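Local coordinates for protein membrane-bound protease PH1510 (Pyrococcus horikoshii OT3, PDB 3WWV) that is a membrane-bound serine protease that cleaves near hydrophobic or aromatic residues and degrades a stomatin homolog in vitro, here represented by its C-terminal OB-fold domain, at residues T5-I11 with V52-D56. Numbering follows the deposited sequence.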
ATOM      1  N   THR A   5       5.755 -15.015   8.280  1.00 57.92           N
ATOM      2  CA  THR A   5       5.002 -14.632   7.065  1.00 55.83           C
ATOM      3  C   THR A   5       5.449 -13.234   6.621  1.00 54.13           C
ATOM      4  O   THR A   5       5.061 -12.233   7.225  1.00 53.26           O
ATOM      5  CB  THR A   5       3.466 -14.640   7.287  1.00 55.45           C
ATOM      6  OG1 THR A   5       3.028 -15.964   7.611  1.00 54.63           O
ATOM      7  CG2 THR A   5       2.724 -14.174   6.036  1.00 51.79           C
ATOM      8  N   GLY A   6       6.264 -13.180   5.567  1.00 51.50           N
ATOM      9  CA  GLY A   6       6.966 -11.956   5.171  1.00 46.18           C
ATOM     10  C   GLY A   6       6.106 -10.783   4.747  1.00 43.41           C
ATOM     11  O   GLY A   6       4.900 -10.913   4.549  1.00 42.25           O
ATOM     12  N   LYS A   7       6.749  -9.627   4.606  1.00 43.62           N
ATOM     13  CA  LYS A   7       6.106  -8.406   4.119  1.00 41.80           C
ATOM     14  C   LYS A   7       5.563  -8.563   2.700  1.00 41.23           C
ATOM     15  O   LYS A   7       4.513  -8.016   2.355  1.00 41.38           O
ATOM     16  CB  LYS A   7       7.086  -7.236   4.163  1.00 41.16           C
ATOM     17  CG  LYS A   7       7.431  -6.753   5.557  1.00 40.40           C
ATOM     18  CD  LYS A   7       8.128  -5.409   5.482  1.00 41.89           C
ATOM     19  CE  LYS A   7       8.600  -4.956   6.852  1.00 43.68           C
ATOM     20  NZ  LYS A   7       9.249  -3.618   6.778  1.00 44.30           N
ATOM     21  N   GLU A   8       6.288  -9.321   1.888  1.00 39.38           N
ATOM     22  CA  GLU A   8       5.961  -9.485   0.486  1.00 39.21           C
ATOM     23  C   GLU A   8       4.595 -10.141   0.293  1.00 36.34           C
ATOM     24  O   GLU A   8       3.891  -9.843  -0.665  1.00 36.65           O
ATOM     25  CB  GLU A   8       7.056 -10.290  -0.206  1.00 41.44           C
ATOM     26  CG  GLU A   8       7.004 -10.204  -1.721  1.00 45.90           C
ATOM     27  CD  GLU A   8       8.298 -10.635  -2.388  1.00 48.21           C
ATOM     28  OE1 GLU A   8       8.277 -10.828  -3.622  1.00 49.24           O
ATOM     29  OE2 GLU A   8       9.331 -10.773  -1.689  1.00 50.51           O
ATOM     30  N   GLU A   9       4.227 -11.022   1.214  1.00 33.91           N
ATOM     31  CA  GLU A   9       2.982 -11.768   1.114  1.00 31.36           C
ATOM     32  C   GLU A   9       1.787 -10.890   1.457  1.00 28.34           C
ATOM     33  O   GLU A   9       0.713 -11.059   0.888  1.00 28.56           O
ATOM     34  CB  GLU A   9       3.004 -12.988   2.042  1.00 33.74           C
ATOM     35  CG  GLU A   9       4.284 -13.808   1.985  1.00 38.60           C
ATOM     36  CD  GLU A   9       4.265 -14.990   2.942  1.00 42.62           C
ATOM     37  OE1 GLU A   9       5.198 -15.099   3.768  1.00 45.22           O
ATOM     38  OE2 GLU A   9       3.313 -15.806   2.880  1.00 44.51           O
ATOM     39  N   MET A  10       1.976  -9.952   2.380  1.00 25.46           N
ATOM     40  CA  MET A  10       0.855  -9.183   2.935  1.00 24.72           C
ATOM     41  C   MET A  10       0.634  -7.823   2.273  1.00 23.69           C
ATOM     42  O   MET A  10      -0.506  -7.367   2.165  1.00 23.73           O
ATOM     43  CB  MET A  10       1.013  -8.979   4.451  1.00 24.72           C
ATOM     44  CG  MET A  10       1.145 -10.255   5.273  1.00 25.00           C
ATOM     45  SD  MET A  10      -0.173 -11.420   4.927  1.00 25.84           S
ATOM     46  CE  MET A  10      -1.612 -10.573   5.584  1.00 24.89           C
ATOM     47  N   ILE A  11       1.717  -7.184   1.843  1.00 21.18           N
ATOM     48  CA  ILE A  11       1.643  -5.824   1.344  1.00 20.80           C
ATOM     49  C   ILE A  11       0.865  -5.755   0.021  1.00 21.32           C
ATOM     50  O   ILE A  11       1.103  -6.532  -0.906  1.00 21.03           O
ATOM     51  CB  ILE A  11       3.049  -5.167   1.285  1.00 20.06           C
ATOM     52  CG1 ILE A  11       3.563  -4.952   2.712  1.00 19.62           C
ATOM     53  CG2 ILE A  11       3.002  -3.829   0.558  1.00 19.65           C
ATOM     54  CD1 ILE A  11       4.985  -4.443   2.808  1.00 20.86           C
ATOM     55  N   VAL A  52      -3.272  -2.989   2.738  1.00 19.75           N
ATOM     56  CA  VAL A  52      -2.048  -3.233   3.510  1.00 20.34           C
ATOM     57  C   VAL A  52      -0.845  -2.564   2.827  1.00 20.73           C
ATOM     58  O   VAL A  52      -0.535  -2.888   1.685  1.00 21.63           O
ATOM     59  CB  VAL A  52      -1.777  -4.749   3.724  1.00 20.05           C
ATOM     60  CG1 VAL A  52      -0.625  -4.959   4.699  1.00 19.65           C
ATOM     61  CG2 VAL A  52      -3.027  -5.472   4.221  1.00 19.73           C
ATOM     62  N   VAL A  53      -0.177  -1.638   3.519  1.00 20.49           N
ATOM     63  CA  VAL A  53       0.908  -0.850   2.908  1.00 21.40           C
ATOM     64  C   VAL A  53       2.297  -1.154   3.470  1.00 23.04           C
ATOM     65  O   VAL A  53       3.314  -0.853   2.825  1.00 23.83           O
ATOM     66  CB  VAL A  53       0.640   0.680   2.945  1.00 21.42           C
ATOM     67  CG1 VAL A  53      -0.618   1.025   2.153  1.00 20.84           C
ATOM     68  CG2 VAL A  53       0.535   1.202   4.376  1.00 21.26           C
ATOM     69  N   ASP A  54       2.339  -1.744   4.664  1.00 24.05           N
ATOM     70  CA  ASP A  54       3.600  -2.096   5.331  1.00 25.28           C
ATOM     71  C   ASP A  54       3.330  -3.092   6.445  1.00 25.50           C
ATOM     72  O   ASP A  54       2.184  -3.451   6.697  1.00 23.95           O
ATOM     73  CB  ASP A  54       4.268  -0.845   5.914  1.00 27.41           C
ATOM     74  CG  ASP A  54       5.764  -1.006   6.115  1.00 29.82           C
ATOM     75  OD1 ASP A  54       6.348  -2.061   5.766  1.00 31.23           O
ATOM     76  OD2 ASP A  54       6.369  -0.052   6.635  1.00 32.45           O
ATOM     77  N   MET A  55       4.394  -3.528   7.112  1.00 27.66           N
ATOM     78  CA  MET A  55       4.281  -4.444   8.238  1.00 30.03           C
ATOM     79  C   MET A  55       5.306  -4.104   9.309  1.00 31.14           C
ATOM     80  O   MET A  55       6.456  -3.804   9.007  1.00 30.74           O
ATOM     81  CB  MET A  55       4.473  -5.883   7.780  1.00 31.65           C
ATOM     82  CG  MET A  55       3.516  -6.851   8.440  1.00 33.86           C
ATOM     83  SD  MET A  55       3.853  -8.564   8.017  1.00 36.60           S
ATOM     84  CE  MET A  55       3.854  -8.447   6.247  1.00 34.19           C
ATOM     85  N   ASP A  56       4.859  -4.159  10.559  1.00 33.21           N
ATOM     86  CA  ASP A  56       5.668  -3.876  11.732  1.00 34.27           C
ATOM     87  C   ASP A  56       5.590  -5.101  12.634  1.00 34.35           C
ATOM     88  O   ASP A  56       4.626  -5.266  13.391  1.00 33.54           O
ATOM     89  CB  ASP A  56       5.084  -2.665  12.465  1.00 37.89           C
ATOM     90  CG  ASP A  56       6.041  -2.069  13.484  1.00 41.77           C
ATOM     91  OD1 ASP A  56       7.239  -2.439  13.504  1.00 42.85           O
ATOM     92  OD2 ASP A  56       5.586  -1.204  14.255  1.00 44.70           O
TER
HETATM   93  O   HOH W   1       9.218  -1.818   4.932  1.00 44.23           O
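Ile11 and Val52 bring the segments closest, their CA atoms 5.0 Å apart, whereas Lys7 and Met55 stand 6.0 Å apart by the same measure. The single turn at 7-10 is loosely bonded, its firmer backbone bond running from Ile11 N to Lys7 O; strand 52-56 carries a classic beta bulge, Val53 and Asp54 both facing Ile61. Of the residues in the two segments, Met55 has the largest area buried by the other (110 Å²): with SD anti to CA (chi2 -174°) and a bend at chi3 of -53°, its CE methyl is directed at the turn and packs near Met10 CB and CG, although CE is modelled too close to Lys7 CA for its exact position to be relied on, while its CB lies alongside Lys7 CG. Leu60 of strand 59-64 also touches both methionines. Ile11 lays CD1 against the strand backbone, 3.7 Å from Asp54 CA, and Val52 CB lies 3.3 Å from Met10 O, with CG1 also beside that carbonyl oxygen. Beyond CG the Lys7 chain is extended, passing Met55 in the opposite direction and carrying NZ to Asp54. That salt bridge is long, NZ to OD1 3.4 Å, and weak as a hydrogen bond; one water bridges the pair, accepting from Lys7 NZ at 2.6 Å and donating to Asp54 OD1. The same OD1 also takes a weak bond from Met55 N. Phe40 of the second subunit packs on Lys7 and Ile11, so this region also takes part in the subunit interface. Apolar contact therefore joins the N-terminal turn to the OB-fold strand, with a partly water-mediated charge pair at its more exposed margin.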